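Local coordinates for N-acetylcysteine deacetylase (Bacillus subtilis, PDB 1YSJ), which probably hydrolyses N-acetylcysteine to cysteine and acetate using two divalent metal ions, in a pathway that lets the bacterium take sulfur from S-(2-succino)cysteine, at residues F49-T55 against K76-I80; R95-D99 against H124-T128; I152-E157 against G348-Y354. The protein carries 1 engineered substitution. All coordinates share one frame; numbering follows the deposited sequence.

How the contacts relate
All three contacts reach one mixed sheet, and contacts 2 and 3 border the dinuclear nickel site. Contact 2 reaches the metal directly through His124. Contact 3 brings the side chain of Glu157 to about 4 Å from a nickel ion, whereas in contact 1 the side chain of Glu51 stays about 12 Å from one. Contacts 2 and 3, with centres 10 Å apart, are tied by Arg95, whose NH2 makes salt bridges of 2.7 Å to both Asp350 OD1 and Glu349 OE2. Contact 1, its centre 11 Å from that of contact 2, packs Glu51 against Asp99 and Ile98. Its Val79 O probably accepts a hydrogen bond from Phe153 N of contact 3.

Contact 1 (F49-T55 against K76-I80); sequences FQEVETT and KTGVI. Engineered in segment 76-80: Gly78 (natural residue Ala).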
loop_
_atom_site.group_PDB
_atom_site.type_symbol
_atom_site.label_atom_id
_atom_site.label_comp_id
_atom_site.label_asym_id
_atom_site.label_seq_id
_atom_site.Cartn_x
_atom_site.Cartn_y
_atom_site.Cartn_z
ATOM N N PHE A 49 -17.406 2.421 -25.396
ATOM C CA PHE A 49 -18.528 3.378 -25.335
ATOM C C PHE A 49 -18.311 4.706 -26.086
ATOM O O PHE A 49 -19.133 5.623 -25.982
ATOM C CB PHE A 49 -18.984 3.635 -23.886
ATOM C CG PHE A 49 -19.705 2.473 -23.256
ATOM C CD1 PHE A 49 -19.389 2.067 -21.964
ATOM C CD2 PHE A 49 -20.697 1.779 -23.957
ATOM C CE1 PHE A 49 -20.049 0.994 -21.368
ATOM C CE2 PHE A 49 -21.359 0.700 -23.373
ATOM C CZ PHE A 49 -21.035 0.306 -22.073
ATOM N N GLN A 50 -17.220 4.792 -26.845
ATOM C CA GLN A 50 -16.870 6.000 -27.600
ATOM C C GLN A 50 -16.784 5.697 -29.091
ATOM O O GLN A 50 -16.203 6.471 -29.863
ATOM C CB GLN A 50 -15.542 6.586 -27.101
ATOM C CG GLN A 50 -15.566 7.048 -25.645
ATOM C CD GLN A 50 -14.333 7.849 -25.269
ATOM O OE1 GLN A 50 -14.114 8.962 -25.776
ATOM N NE2 GLN A 50 -13.526 7.299 -24.359
ATOM N N GLU A 51 -17.379 4.569 -29.487
ATOM C CA GLU A 51 -17.321 4.080 -30.863
ATOM C C GLU A 51 -18.388 4.735 -31.739
ATOM O O GLU A 51 -19.221 4.058 -32.342
ATOM C CB GLU A 51 -17.442 2.548 -30.912
ATOM C CG GLU A 51 -16.690 1.791 -29.816
ATOM C CD GLU A 51 -17.525 1.561 -28.549
ATOM O OE1 GLU A 51 -18.562 2.230 -28.364
ATOM O OE2 GLU A 51 -17.137 0.704 -27.727
ATOM N N VAL A 52 -18.345 6.059 -31.807
ATOM C CA VAL A 52 -19.313 6.850 -32.567
ATOM C C VAL A 52 -19.127 6.660 -34.074
ATOM O O VAL A 52 -20.081 6.353 -34.794
ATOM C CB VAL A 52 -19.232 8.357 -32.173
ATOM C CG1 VAL A 52 -20.208 9.205 -32.993
ATOM C CG2 VAL A 52 -19.508 8.526 -30.675
ATOM N N GLU A 53 -17.893 6.828 -34.538
ATOM C CA GLU A 53 -17.576 6.732 -35.958
ATOM C C GLU A 53 -17.605 5.294 -36.453
ATOM O O GLU A 53 -17.994 5.038 -37.591
ATOM C CB GLU A 53 -16.212 7.366 -36.256
ATOM C CG GLU A 53 -16.171 8.888 -36.098
ATOM C CD GLU A 53 -17.250 9.599 -36.898
ATOM O OE1 GLU A 53 -17.345 9.365 -38.122
ATOM O OE2 GLU A 53 -18.003 10.395 -36.300
ATOM N N THR A 54 -17.184 4.368 -35.593
ATOM C CA THR A 54 -17.212 2.935 -35.890
ATOM C C THR A 54 -18.659 2.473 -36.109
ATOM O O THR A 54 -18.957 1.794 -37.094
ATOM C CB THR A 54 -16.540 2.119 -34.759
ATOM O OG1 THR A 54 -15.254 2.685 -34.467
ATOM C CG2 THR A 54 -16.362 0.663 -35.151
ATOM N N THR A 55 -19.545 2.872 -35.199
ATOM C CA THR A 55 -20.979 2.608 -35.303
ATOM C C THR A 55 -21.548 3.190 -36.601
ATOM O O THR A 55 -22.359 2.558 -37.277
ATOM C CB THR A 55 -21.720 3.188 -34.084
ATOM O OG1 THR A 55 -21.260 2.530 -32.900
ATOM C CG2 THR A 55 -23.225 3.016 -34.203
ATOM N N LYS A 76 -26.323 3.751 -27.773
ATOM C CA LYS A 76 -25.738 4.926 -28.426
ATOM C C LYS A 76 -24.692 4.485 -29.441
ATOM O O LYS A 76 -24.692 4.941 -30.587
ATOM C CB LYS A 76 -25.102 5.882 -27.408
ATOM C CG LYS A 76 -25.868 6.065 -26.085
ATOM C CD LYS A 76 -25.239 5.262 -24.929
ATOM C CE LYS A 76 -25.769 3.837 -24.863
ATOM N NZ LYS A 76 -24.829 2.856 -24.244
ATOM N N THR A 77 -23.802 3.595 -29.010
ATOM C CA THR A 77 -22.838 2.972 -29.911
ATOM C C THR A 77 -23.132 1.480 -30.011
ATOM O O THR A 77 -23.661 0.871 -29.078
ATOM C CB THR A 77 -21.375 3.200 -29.462
ATOM O OG1 THR A 77 -21.178 2.626 -28.167
ATOM C CG2 THR A 77 -21.040 4.690 -29.403
ATOM N N GLY A 78 -22.785 0.892 -31.144
ATOM C CA GLY A 78 -23.110 -0.504 -31.396
ATOM C C GLY A 78 -24.232 -0.583 -32.405
ATOM O O GLY A 78 -25.055 0.331 -32.504
ATOM N N VAL A 79 -24.258 -1.673 -33.164
ATOM C CA VAL A 79 -25.205 -1.829 -34.260
ATOM C C VAL A 79 -25.850 -3.198 -34.165
ATOM O O VAL A 79 -25.166 -4.206 -33.966
ATOM C CB VAL A 79 -24.510 -1.659 -35.650
ATOM C CG1 VAL A 79 -25.513 -1.768 -36.789
ATOM C CG2 VAL A 79 -23.776 -0.331 -35.735
ATOM N N ILE A 80 -27.175 -3.220 -34.290
ATOM C CA ILE A 80 -27.931 -4.461 -34.345
ATOM C C ILE A 80 -28.574 -4.563 -35.719
ATOM O O ILE A 80 -29.327 -3.683 -36.131
ATOM C CB ILE A 80 -29.019 -4.549 -33.233
ATOM C CG1 ILE A 80 -28.476 -4.079 -31.867
ATOM C CG2 ILE A 80 -29.621 -5.964 -33.167
ATOM C CD1 ILE A 80 -27.303 -4.903 -31.286
HETATM O O HOH W 1 -21.944 4.741 -25.538
#
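The N-terminal end of helix 52-64, with Glu51 at its N-cap position, is fastened to the lead-in of strand 79-84 by Thr77 and Gly78. The Glu51 chain folds at its second torsion (chi2 90°), which swings the carboxylate back toward Phe49 and across the Thr77 side chain at about a right angle. Thr77 OG1 donates to Glu51 OE1 over 2.7 Å, meeting the oxygen nearly along its C-O axis. The other oxygen, Glu51 OE2, takes the backbone N of Phe49 at 2.9 Å from above the carboxylate plane, and also accepts from Ala156 N. Both oxygens are thus engaged, which fixes the rotation of the carboxylate. On the second branch of Thr77, CG2 rests 3.5 Å from Glu51 O.

One helical turn on, Thr55 OG1 works in both directions. It receives the N-H of Gly78, an engineered residue in place of alanine, in a bond of 2.8 Å that is almost straight at 171°. Thr55 OG1 gives its own hydrogen to Glu51 O at 2.6 Å. The backbone N of Thr55 donates to the same carbonyl, so two donors grip that oxygen at the helix start. The methyl of Thr55 slides past Val79, with CG2 to CG2 at 3.7 Å. At the outer margin a water donates to Phe49 O and only weakly to Thr77 OG1. The Lys76 chain, bent twice, brings NZ 4.2 Å from Phe49 CE2 in an oblique approach.

Val79 also packs on Ile58 and Leu62 farther along helix 52-64, while its backbone pairs with Phe153 of strand 148-154. Pro155, just beyond that strand, touches both Glu51 and Thr77, so the helix start, the strand lead-in and the neighbouring strand's end meet at one place.

Contact 2 (R95-D99 against H124-T128); sequences RADID and HDFHT. With NI (nickel (II) ion), chain C.
Ala96 and Ile98 have their CA atoms nearest those of Thr128 and His124, strand 95-97 and helix 124-128 running roughly antiparallel at 150° with axes 6.9 Å apart. This helix lies in the beta-alpha-beta crossover that joins parallel neighbouring strands 91-97 and 148-154. Ala96 CB lies 3.7 Å from His127 O, and Ile98 CG2 touches Thr128 OG1 at 3.3 Å. That hydroxyl donates to His124 O, which Thr128 N reaches from the opposite face.

Asp97 holds two histidines in different ways. Its carboxylate stacks over one face of the His124 ring, the planes only 9° apart, with OD2 3.3 Å from NE2 but no hydrogen to share. Asp97 CB adds a CH-pi contact over the same ring. The other oxygen, Asp97 OD1, offers its syn lone pair to His127 ND1 at 2.8 Å, nearly in the plane of that ring. His127 NE2, at the far side, accepts from Asn183 N.

Asp99 lies alongside His124, its CG set between the backbone N and the carbonyl carbon (chi1 62°). Asp99 OD1 accepts a hydrogen bond from His124 ND1 at 3.2 Å, in the ring plane but above the carboxylate plane, while OD2 is held by Ser48 OG and Glu158 N.

With ND1 committed as a donor, His124 NE2 is left to bind nickel at 2.0 Å. Cys122, His182 and two waters complete that metal's shell. Asp99 is thus a second-shell carboxylate that probably helps orient the ring and may make NE2 a stronger donor to the metal.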
loop_
_atom_site.group_PDB
_atom_site.type_symbol
_atom_site.label_atom_id
_atom_site.label_comp_id
_atom_site.label_asym_id
_atom_site.label_seq_id
_atom_site.Cartn_x
_atom_site.Cartn_y
_atom_site.Cartn_z
ATOM N N ARG A 95 -22.179 -12.473 -32.921
ATOM C CA ARG A 95 -21.663 -11.326 -32.203
ATOM C C ARG A 95 -20.235 -10.967 -32.603
ATOM O O ARG A 95 -19.375 -11.841 -32.724
ATOM C CB ARG A 95 -21.773 -11.583 -30.696
ATOM C CG ARG A 95 -21.250 -10.475 -29.788
ATOM C CD ARG A 95 -19.752 -10.620 -29.540
ATOM N NE ARG A 95 -19.380 -10.077 -28.243
ATOM C CZ ARG A 95 -18.250 -10.360 -27.605
ATOM N NH1 ARG A 95 -17.358 -11.181 -28.149
ATOM N NH2 ARG A 95 -18.018 -9.822 -26.417
ATOM N N ALA A 96 -20.006 -9.670 -32.805
ATOM C CA ALA A 96 -18.660 -9.101 -32.926
ATOM C C ALA A 96 -18.499 -7.927 -31.956
ATOM O O ALA A 96 -19.458 -7.206 -31.682
ATOM C CB ALA A 96 -18.396 -8.644 -34.358
ATOM N N ASP A 97 -17.290 -7.744 -31.437
ATOM C CA ASP A 97 -16.968 -6.597 -30.573
ATOM C C ASP A 97 -16.281 -5.489 -31.365
ATOM O O ASP A 97 -15.490 -5.770 -32.262
ATOM C CB ASP A 97 -16.117 -7.025 -29.368
ATOM C CG ASP A 97 -15.137 -8.148 -29.696
ATOM O OD1 ASP A 97 -14.834 -8.384 -30.888
ATOM O OD2 ASP A 97 -14.668 -8.802 -28.743
ATOM N N ILE A 98 -16.587 -4.233 -31.044
ATOM C CA ILE A 98 -16.159 -3.110 -31.899
ATOM C C ILE A 98 -15.176 -2.095 -31.276
ATOM O O ILE A 98 -14.743 -1.165 -31.956
ATOM C CB ILE A 98 -17.384 -2.354 -32.515
ATOM C CG1 ILE A 98 -18.177 -1.588 -31.439
ATOM C CG2 ILE A 98 -18.281 -3.322 -33.279
ATOM C CD1 ILE A 98 -19.224 -0.621 -31.999
ATOM N N ASP A 99 -14.834 -2.270 -29.998
ATOM C CA ASP A 99 -14.000 -1.296 -29.272
ATOM C C ASP A 99 -12.489 -1.584 -29.308
ATOM O O ASP A 99 -12.067 -2.734 -29.382
ATOM C CB ASP A 99 -14.482 -1.138 -27.820
ATOM C CG ASP A 99 -14.385 -2.431 -27.009
ATOM O OD1 ASP A 99 -14.482 -3.543 -27.583
ATOM O OD2 ASP A 99 -14.231 -2.326 -25.774
ATOM N N HIS A 124 -10.366 -6.523 -32.808
ATOM C CA HIS A 124 -11.814 -6.301 -32.866
ATOM C C HIS A 124 -12.249 -5.671 -34.187
ATOM O O HIS A 124 -13.402 -5.828 -34.615
ATOM C CB HIS A 124 -12.269 -5.449 -31.682
ATOM C CG HIS A 124 -12.108 -6.125 -30.354
ATOM N ND1 HIS A 124 -12.675 -5.636 -29.197
ATOM C CD2 HIS A 124 -11.453 -7.259 -30.002
ATOM C CE1 HIS A 124 -12.364 -6.429 -28.187
ATOM N NE2 HIS A 124 -11.625 -7.423 -28.648
ATOM N N ASP A 125 -11.324 -4.950 -34.820
ATOM C CA ASP A 125 -11.512 -4.477 -36.180
ATOM C C ASP A 125 -11.711 -5.677 -37.122
ATOM O O ASP A 125 -12.649 -5.690 -37.924
ATOM C CB ASP A 125 -10.333 -3.588 -36.626
ATOM C CG ASP A 125 -8.970 -4.253 -36.436
ATOM O OD1 ASP A 125 -8.817 -5.105 -35.535
ATOM O OD2 ASP A 125 -8.034 -3.907 -37.188
ATOM N N PHE A 126 -10.842 -6.684 -36.988
ATOM C CA PHE A 126 -10.982 -7.965 -37.686
ATOM C C PHE A 126 -12.313 -8.677 -37.412
ATOM O O PHE A 126 -12.975 -9.115 -38.353
ATOM C CB PHE A 126 -9.796 -8.889 -37.376
ATOM C CG PHE A 126 -10.031 -10.335 -37.736
ATOM C CD1 PHE A 126 -9.982 -10.756 -39.062
ATOM C CD2 PHE A 126 -10.291 -11.278 -36.743
ATOM C CE1 PHE A 126 -10.200 -12.090 -39.395
ATOM C CE2 PHE A 126 -10.511 -12.617 -37.065
ATOM C CZ PHE A 126 -10.465 -13.024 -38.395
ATOM N N HIS A 127 -12.697 -8.799 -36.139
ATOM C CA HIS A 127 -13.967 -9.442 -35.782
ATOM C C HIS A 127 -15.138 -8.756 -36.469
ATOM O O HIS A 127 -15.998 -9.425 -37.049
ATOM C CB HIS A 127 -14.209 -9.451 -34.267
ATOM C CG HIS A 127 -13.148 -10.155 -33.482
ATOM N ND1 HIS A 127 -12.873 -9.847 -32.167
ATOM C CD2 HIS A 127 -12.283 -11.137 -33.828
ATOM C CE1 HIS A 127 -11.891 -10.617 -31.734
ATOM N NE2 HIS A 127 -11.511 -11.403 -32.725
ATOM N N THR A 128 -15.149 -7.422 -36.399
ATOM C CA THR A 128 -16.202 -6.597 -36.987
ATOM C C THR A 128 -16.305 -6.779 -38.502
ATOM O O THR A 128 -17.379 -7.106 -39.011
ATOM C CB THR A 128 -16.013 -5.098 -36.618
ATOM O OG1 THR A 128 -16.168 -4.941 -35.200
ATOM C CG2 THR A 128 -17.024 -4.208 -37.342
HETATM NI NI NI C . -10.750 -8.964 -27.618
HETATM O O HOH W 2 -10.764 -8.995 -25.736
HETATM O O HOH W 3 -12.920 -9.550 -27.273
#

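Contact 3 (I152-E157 against G348-Y354); sequences IFQPAE and GEDFALY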
loop_
_atom_site.group_PDB
_atom_site.type_symbol
_atom_site.label_atom_id
_atom_site.label_comp_id
_atom_site.label_asym_id
_atom_site.label_seq_id
_atom_site.Cartn_x
_atom_site.Cartn_y
_atom_site.Cartn_z
ATOM N N ILE A 152 -24.966 -8.722 -33.901
ATOM C CA ILE A 152 -24.693 -7.881 -32.749
ATOM C C ILE A 152 -23.280 -7.313 -32.862
ATOM O O ILE A 152 -22.288 -8.045 -32.784
ATOM C CB ILE A 152 -24.857 -8.679 -31.420
ATOM C CG1 ILE A 152 -26.292 -9.194 -31.288
ATOM C CG2 ILE A 152 -24.472 -7.828 -30.206
ATOM C CD1 ILE A 152 -26.475 -10.257 -30.223
ATOM N N PHE A 153 -23.201 -6.006 -33.072
ATOM C CA PHE A 153 -21.926 -5.310 -33.063
ATOM C C PHE A 153 -21.835 -4.560 -31.741
ATOM O O PHE A 153 -22.391 -3.480 -31.572
ATOM C CB PHE A 153 -21.775 -4.410 -34.299
ATOM C CG PHE A 153 -21.776 -5.177 -35.601
ATOM C CD1 PHE A 153 -22.969 -5.427 -36.281
ATOM C CD2 PHE A 153 -20.589 -5.667 -36.136
ATOM C CE1 PHE A 153 -22.982 -6.141 -37.472
ATOM C CE2 PHE A 153 -20.588 -6.389 -37.335
ATOM C CZ PHE A 153 -21.787 -6.626 -38.003
ATOM N N GLN A 154 -21.133 -5.181 -30.803
ATOM C CA GLN A 154 -21.202 -4.830 -29.401
ATOM C C GLN A 154 -20.107 -3.853 -28.974
ATOM O O GLN A 154 -18.924 -4.095 -29.224
ATOM C CB GLN A 154 -21.117 -6.112 -28.562
ATOM C CG GLN A 154 -21.038 -5.877 -27.062
ATOM C CD GLN A 154 -20.349 -6.997 -26.326
ATOM O OE1 GLN A 154 -20.757 -8.161 -26.415
ATOM N NE2 GLN A 154 -19.305 -6.656 -25.573
ATOM N N PRO A 155 -20.494 -2.763 -28.287
ATOM C CA PRO A 155 -19.486 -1.846 -27.756
ATOM C C PRO A 155 -18.899 -2.385 -26.458
ATOM O O PRO A 155 -19.464 -3.304 -25.870
ATOM C CB PRO A 155 -20.300 -0.584 -27.459
ATOM C CG PRO A 155 -21.660 -1.100 -27.108
ATOM C CD PRO A 155 -21.868 -2.339 -27.945
ATOM N N ALA A 156 -17.763 -1.832 -26.037
ATOM C CA ALA A 156 -17.279 -1.969 -24.658
ATOM C C ALA A 156 -17.023 -3.404 -24.154
ATOM O O ALA A 156 -17.359 -3.735 -23.008
ATOM C CB ALA A 156 -18.222 -1.221 -23.697
ATOM N N GLU A 157 -16.436 -4.249 -25.000
ATOM C CA GLU A 157 -16.012 -5.579 -24.558
ATOM C C GLU A 157 -14.834 -5.459 -23.592
ATOM O O GLU A 157 -14.761 -6.172 -22.587
ATOM C CB GLU A 157 -15.632 -6.461 -25.750
ATOM C CG GLU A 157 -15.353 -7.934 -25.411
ATOM C CD GLU A 157 -13.961 -8.181 -24.823
ATOM O OE1 GLU A 157 -12.992 -7.496 -25.225
ATOM O OE2 GLU A 157 -13.836 -9.074 -23.957
ATOM N N GLY A 348 -10.901 -13.045 -19.623
ATOM C CA GLY A 348 -12.355 -13.033 -19.520
ATOM C C GLY A 348 -12.972 -12.321 -20.705
ATOM O O GLY A 348 -12.409 -11.358 -21.226
ATOM N N GLU A 349 -14.129 -12.806 -21.140
ATOM C CA GLU A 349 -14.831 -12.221 -22.270
ATOM C C GLU A 349 -16.282 -12.004 -21.860
ATOM O O GLU A 349 -16.898 -12.892 -21.270
ATOM C CB GLU A 349 -14.736 -13.149 -23.483
ATOM C CG GLU A 349 -14.229 -12.477 -24.767
ATOM C CD GLU A 349 -15.300 -11.680 -25.512
ATOM O OE1 GLU A 349 -15.010 -11.203 -26.633
ATOM O OE2 GLU A 349 -16.426 -11.525 -24.991
ATOM N N ASP A 350 -16.831 -10.829 -22.161
ATOM C CA ASP A 350 -18.202 -10.537 -21.736
ATOM C C ASP A 350 -19.267 -11.251 -22.573
ATOM O O ASP A 350 -20.453 -11.202 -22.246
ATOM C CB ASP A 350 -18.461 -9.029 -21.539
ATOM C CG ASP A 350 -18.587 -8.246 -22.837
ATOM O OD1 ASP A 350 -18.239 -8.736 -23.936
ATOM O OD2 ASP A 350 -19.050 -7.093 -22.739
ATOM N N PHE A 351 -18.820 -11.955 -23.614
ATOM C CA PHE A 351 -19.662 -12.895 -24.350
ATOM C C PHE A 351 -20.272 -13.933 -23.400
ATOM O O PHE A 351 -21.367 -14.442 -23.650
ATOM C CB PHE A 351 -18.851 -13.585 -25.459
ATOM C CG PHE A 351 -19.661 -14.514 -26.325
ATOM C CD1 PHE A 351 -20.369 -14.027 -27.415
ATOM C CD2 PHE A 351 -19.711 -15.881 -26.049
ATOM C CE1 PHE A 351 -21.123 -14.885 -28.220
ATOM C CE2 PHE A 351 -20.467 -16.749 -26.851
ATOM C CZ PHE A 351 -21.172 -16.245 -27.936
ATOM N N ALA A 352 -19.559 -14.226 -22.310
ATOM C CA ALA A 352 -20.012 -15.170 -21.275
ATOM C C ALA A 352 -21.342 -14.767 -20.641
ATOM O O ALA A 352 -22.136 -15.623 -20.253
ATOM C CB ALA A 352 -18.951 -15.323 -20.206
ATOM N N LEU A 353 -21.569 -13.458 -20.541
ATOM C CA LEU A 353 -22.826 -12.916 -20.029
ATOM C C LEU A 353 -24.028 -13.341 -20.879
ATOM O O LEU A 353 -25.100 -13.623 -20.341
ATOM C CB LEU A 353 -22.755 -11.390 -19.926
ATOM C CG LEU A 353 -22.002 -10.771 -18.746
ATOM C CD1 LEU A 353 -21.991 -9.263 -18.891
ATOM C CD2 LEU A 353 -22.607 -11.170 -17.397
ATOM N N TYR A 354 -23.844 -13.394 -22.198
ATOM C CA TYR A 354 -24.881 -13.903 -23.096
ATOM C C TYR A 354 -25.217 -15.359 -22.795
ATOM O O TYR A 354 -26.385 -15.734 -22.757
ATOM C CB TYR A 354 -24.456 -13.784 -24.562
ATOM C CG TYR A 354 -24.191 -12.381 -25.056
ATOM C CD1 TYR A 354 -22.982 -12.065 -25.669
ATOM C CD2 TYR A 354 -25.153 -11.376 -24.935
ATOM C CE1 TYR A 354 -22.730 -10.791 -26.138
ATOM C CE2 TYR A 354 -24.911 -10.090 -25.404
ATOM C CZ TYR A 354 -23.698 -9.808 -26.005
ATOM O OH TYR A 354 -23.436 -8.543 -26.472
HETATM O O HOH W 4 -11.290 -10.125 -23.352
#
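Gln154 sends its CG anti to the backbone N (chi1 174°) and runs on extended, carrying its amide between Asp350 and Tyr354. Asp350 comes from the opposite direction, its CG set between its own N and carbonyl carbon (chi1 74°). Gln154 NE2 donates to Asp350 OD1 at 2.9 Å, nearly straight at 168°, the oxygen lying in the amide plane and using its syn lone pair. At the other corner of the amide, Tyr354 OH donates to Gln154 OE1 over 2.7 Å from a position tilted out of the carbonyl plane. Arg95 NE donates to the same OE1, so the amide is gripped at both ends, which settles which end is oxygen and which nitrogen. The Tyr354 side chain slides past Ile152, whose CG2 touches OH at 3.9 Å. A leucine in place of Gln154 would probably leave Tyr354 OH and Arg95 NE without this acceptor and cost Asp350 OD1 one of its donors.

Strand 148-154 belongs to the mixed sheet of this M20 peptidase, and its C-terminal end runs into the loop that supplies the nickel ligand Glu158. Facing it is the turn leading into a short, weakly bonded helix, where Glu349 OE2 caps by accepting from Phe351 N at 2.8 Å. Both Glu349 and Asp350 have their strongest partner in Arg95, which forms salt bridges to the two carboxylates.

The Glu157 side chain crosses that of Glu349 at about a right angle. Glu157 CG lies 3.3 Å from Asp350 OD1, and Glu157 OE2 comes within 3.4 Å of Glu349 CD. These acidic groups are like charges, probably tolerated because Arg95 pairs with Glu349 and Asp350. A water bridges this side, donating to Glu157 OE2 at 2.8 Å and to Gly348 O at 2.7 Å.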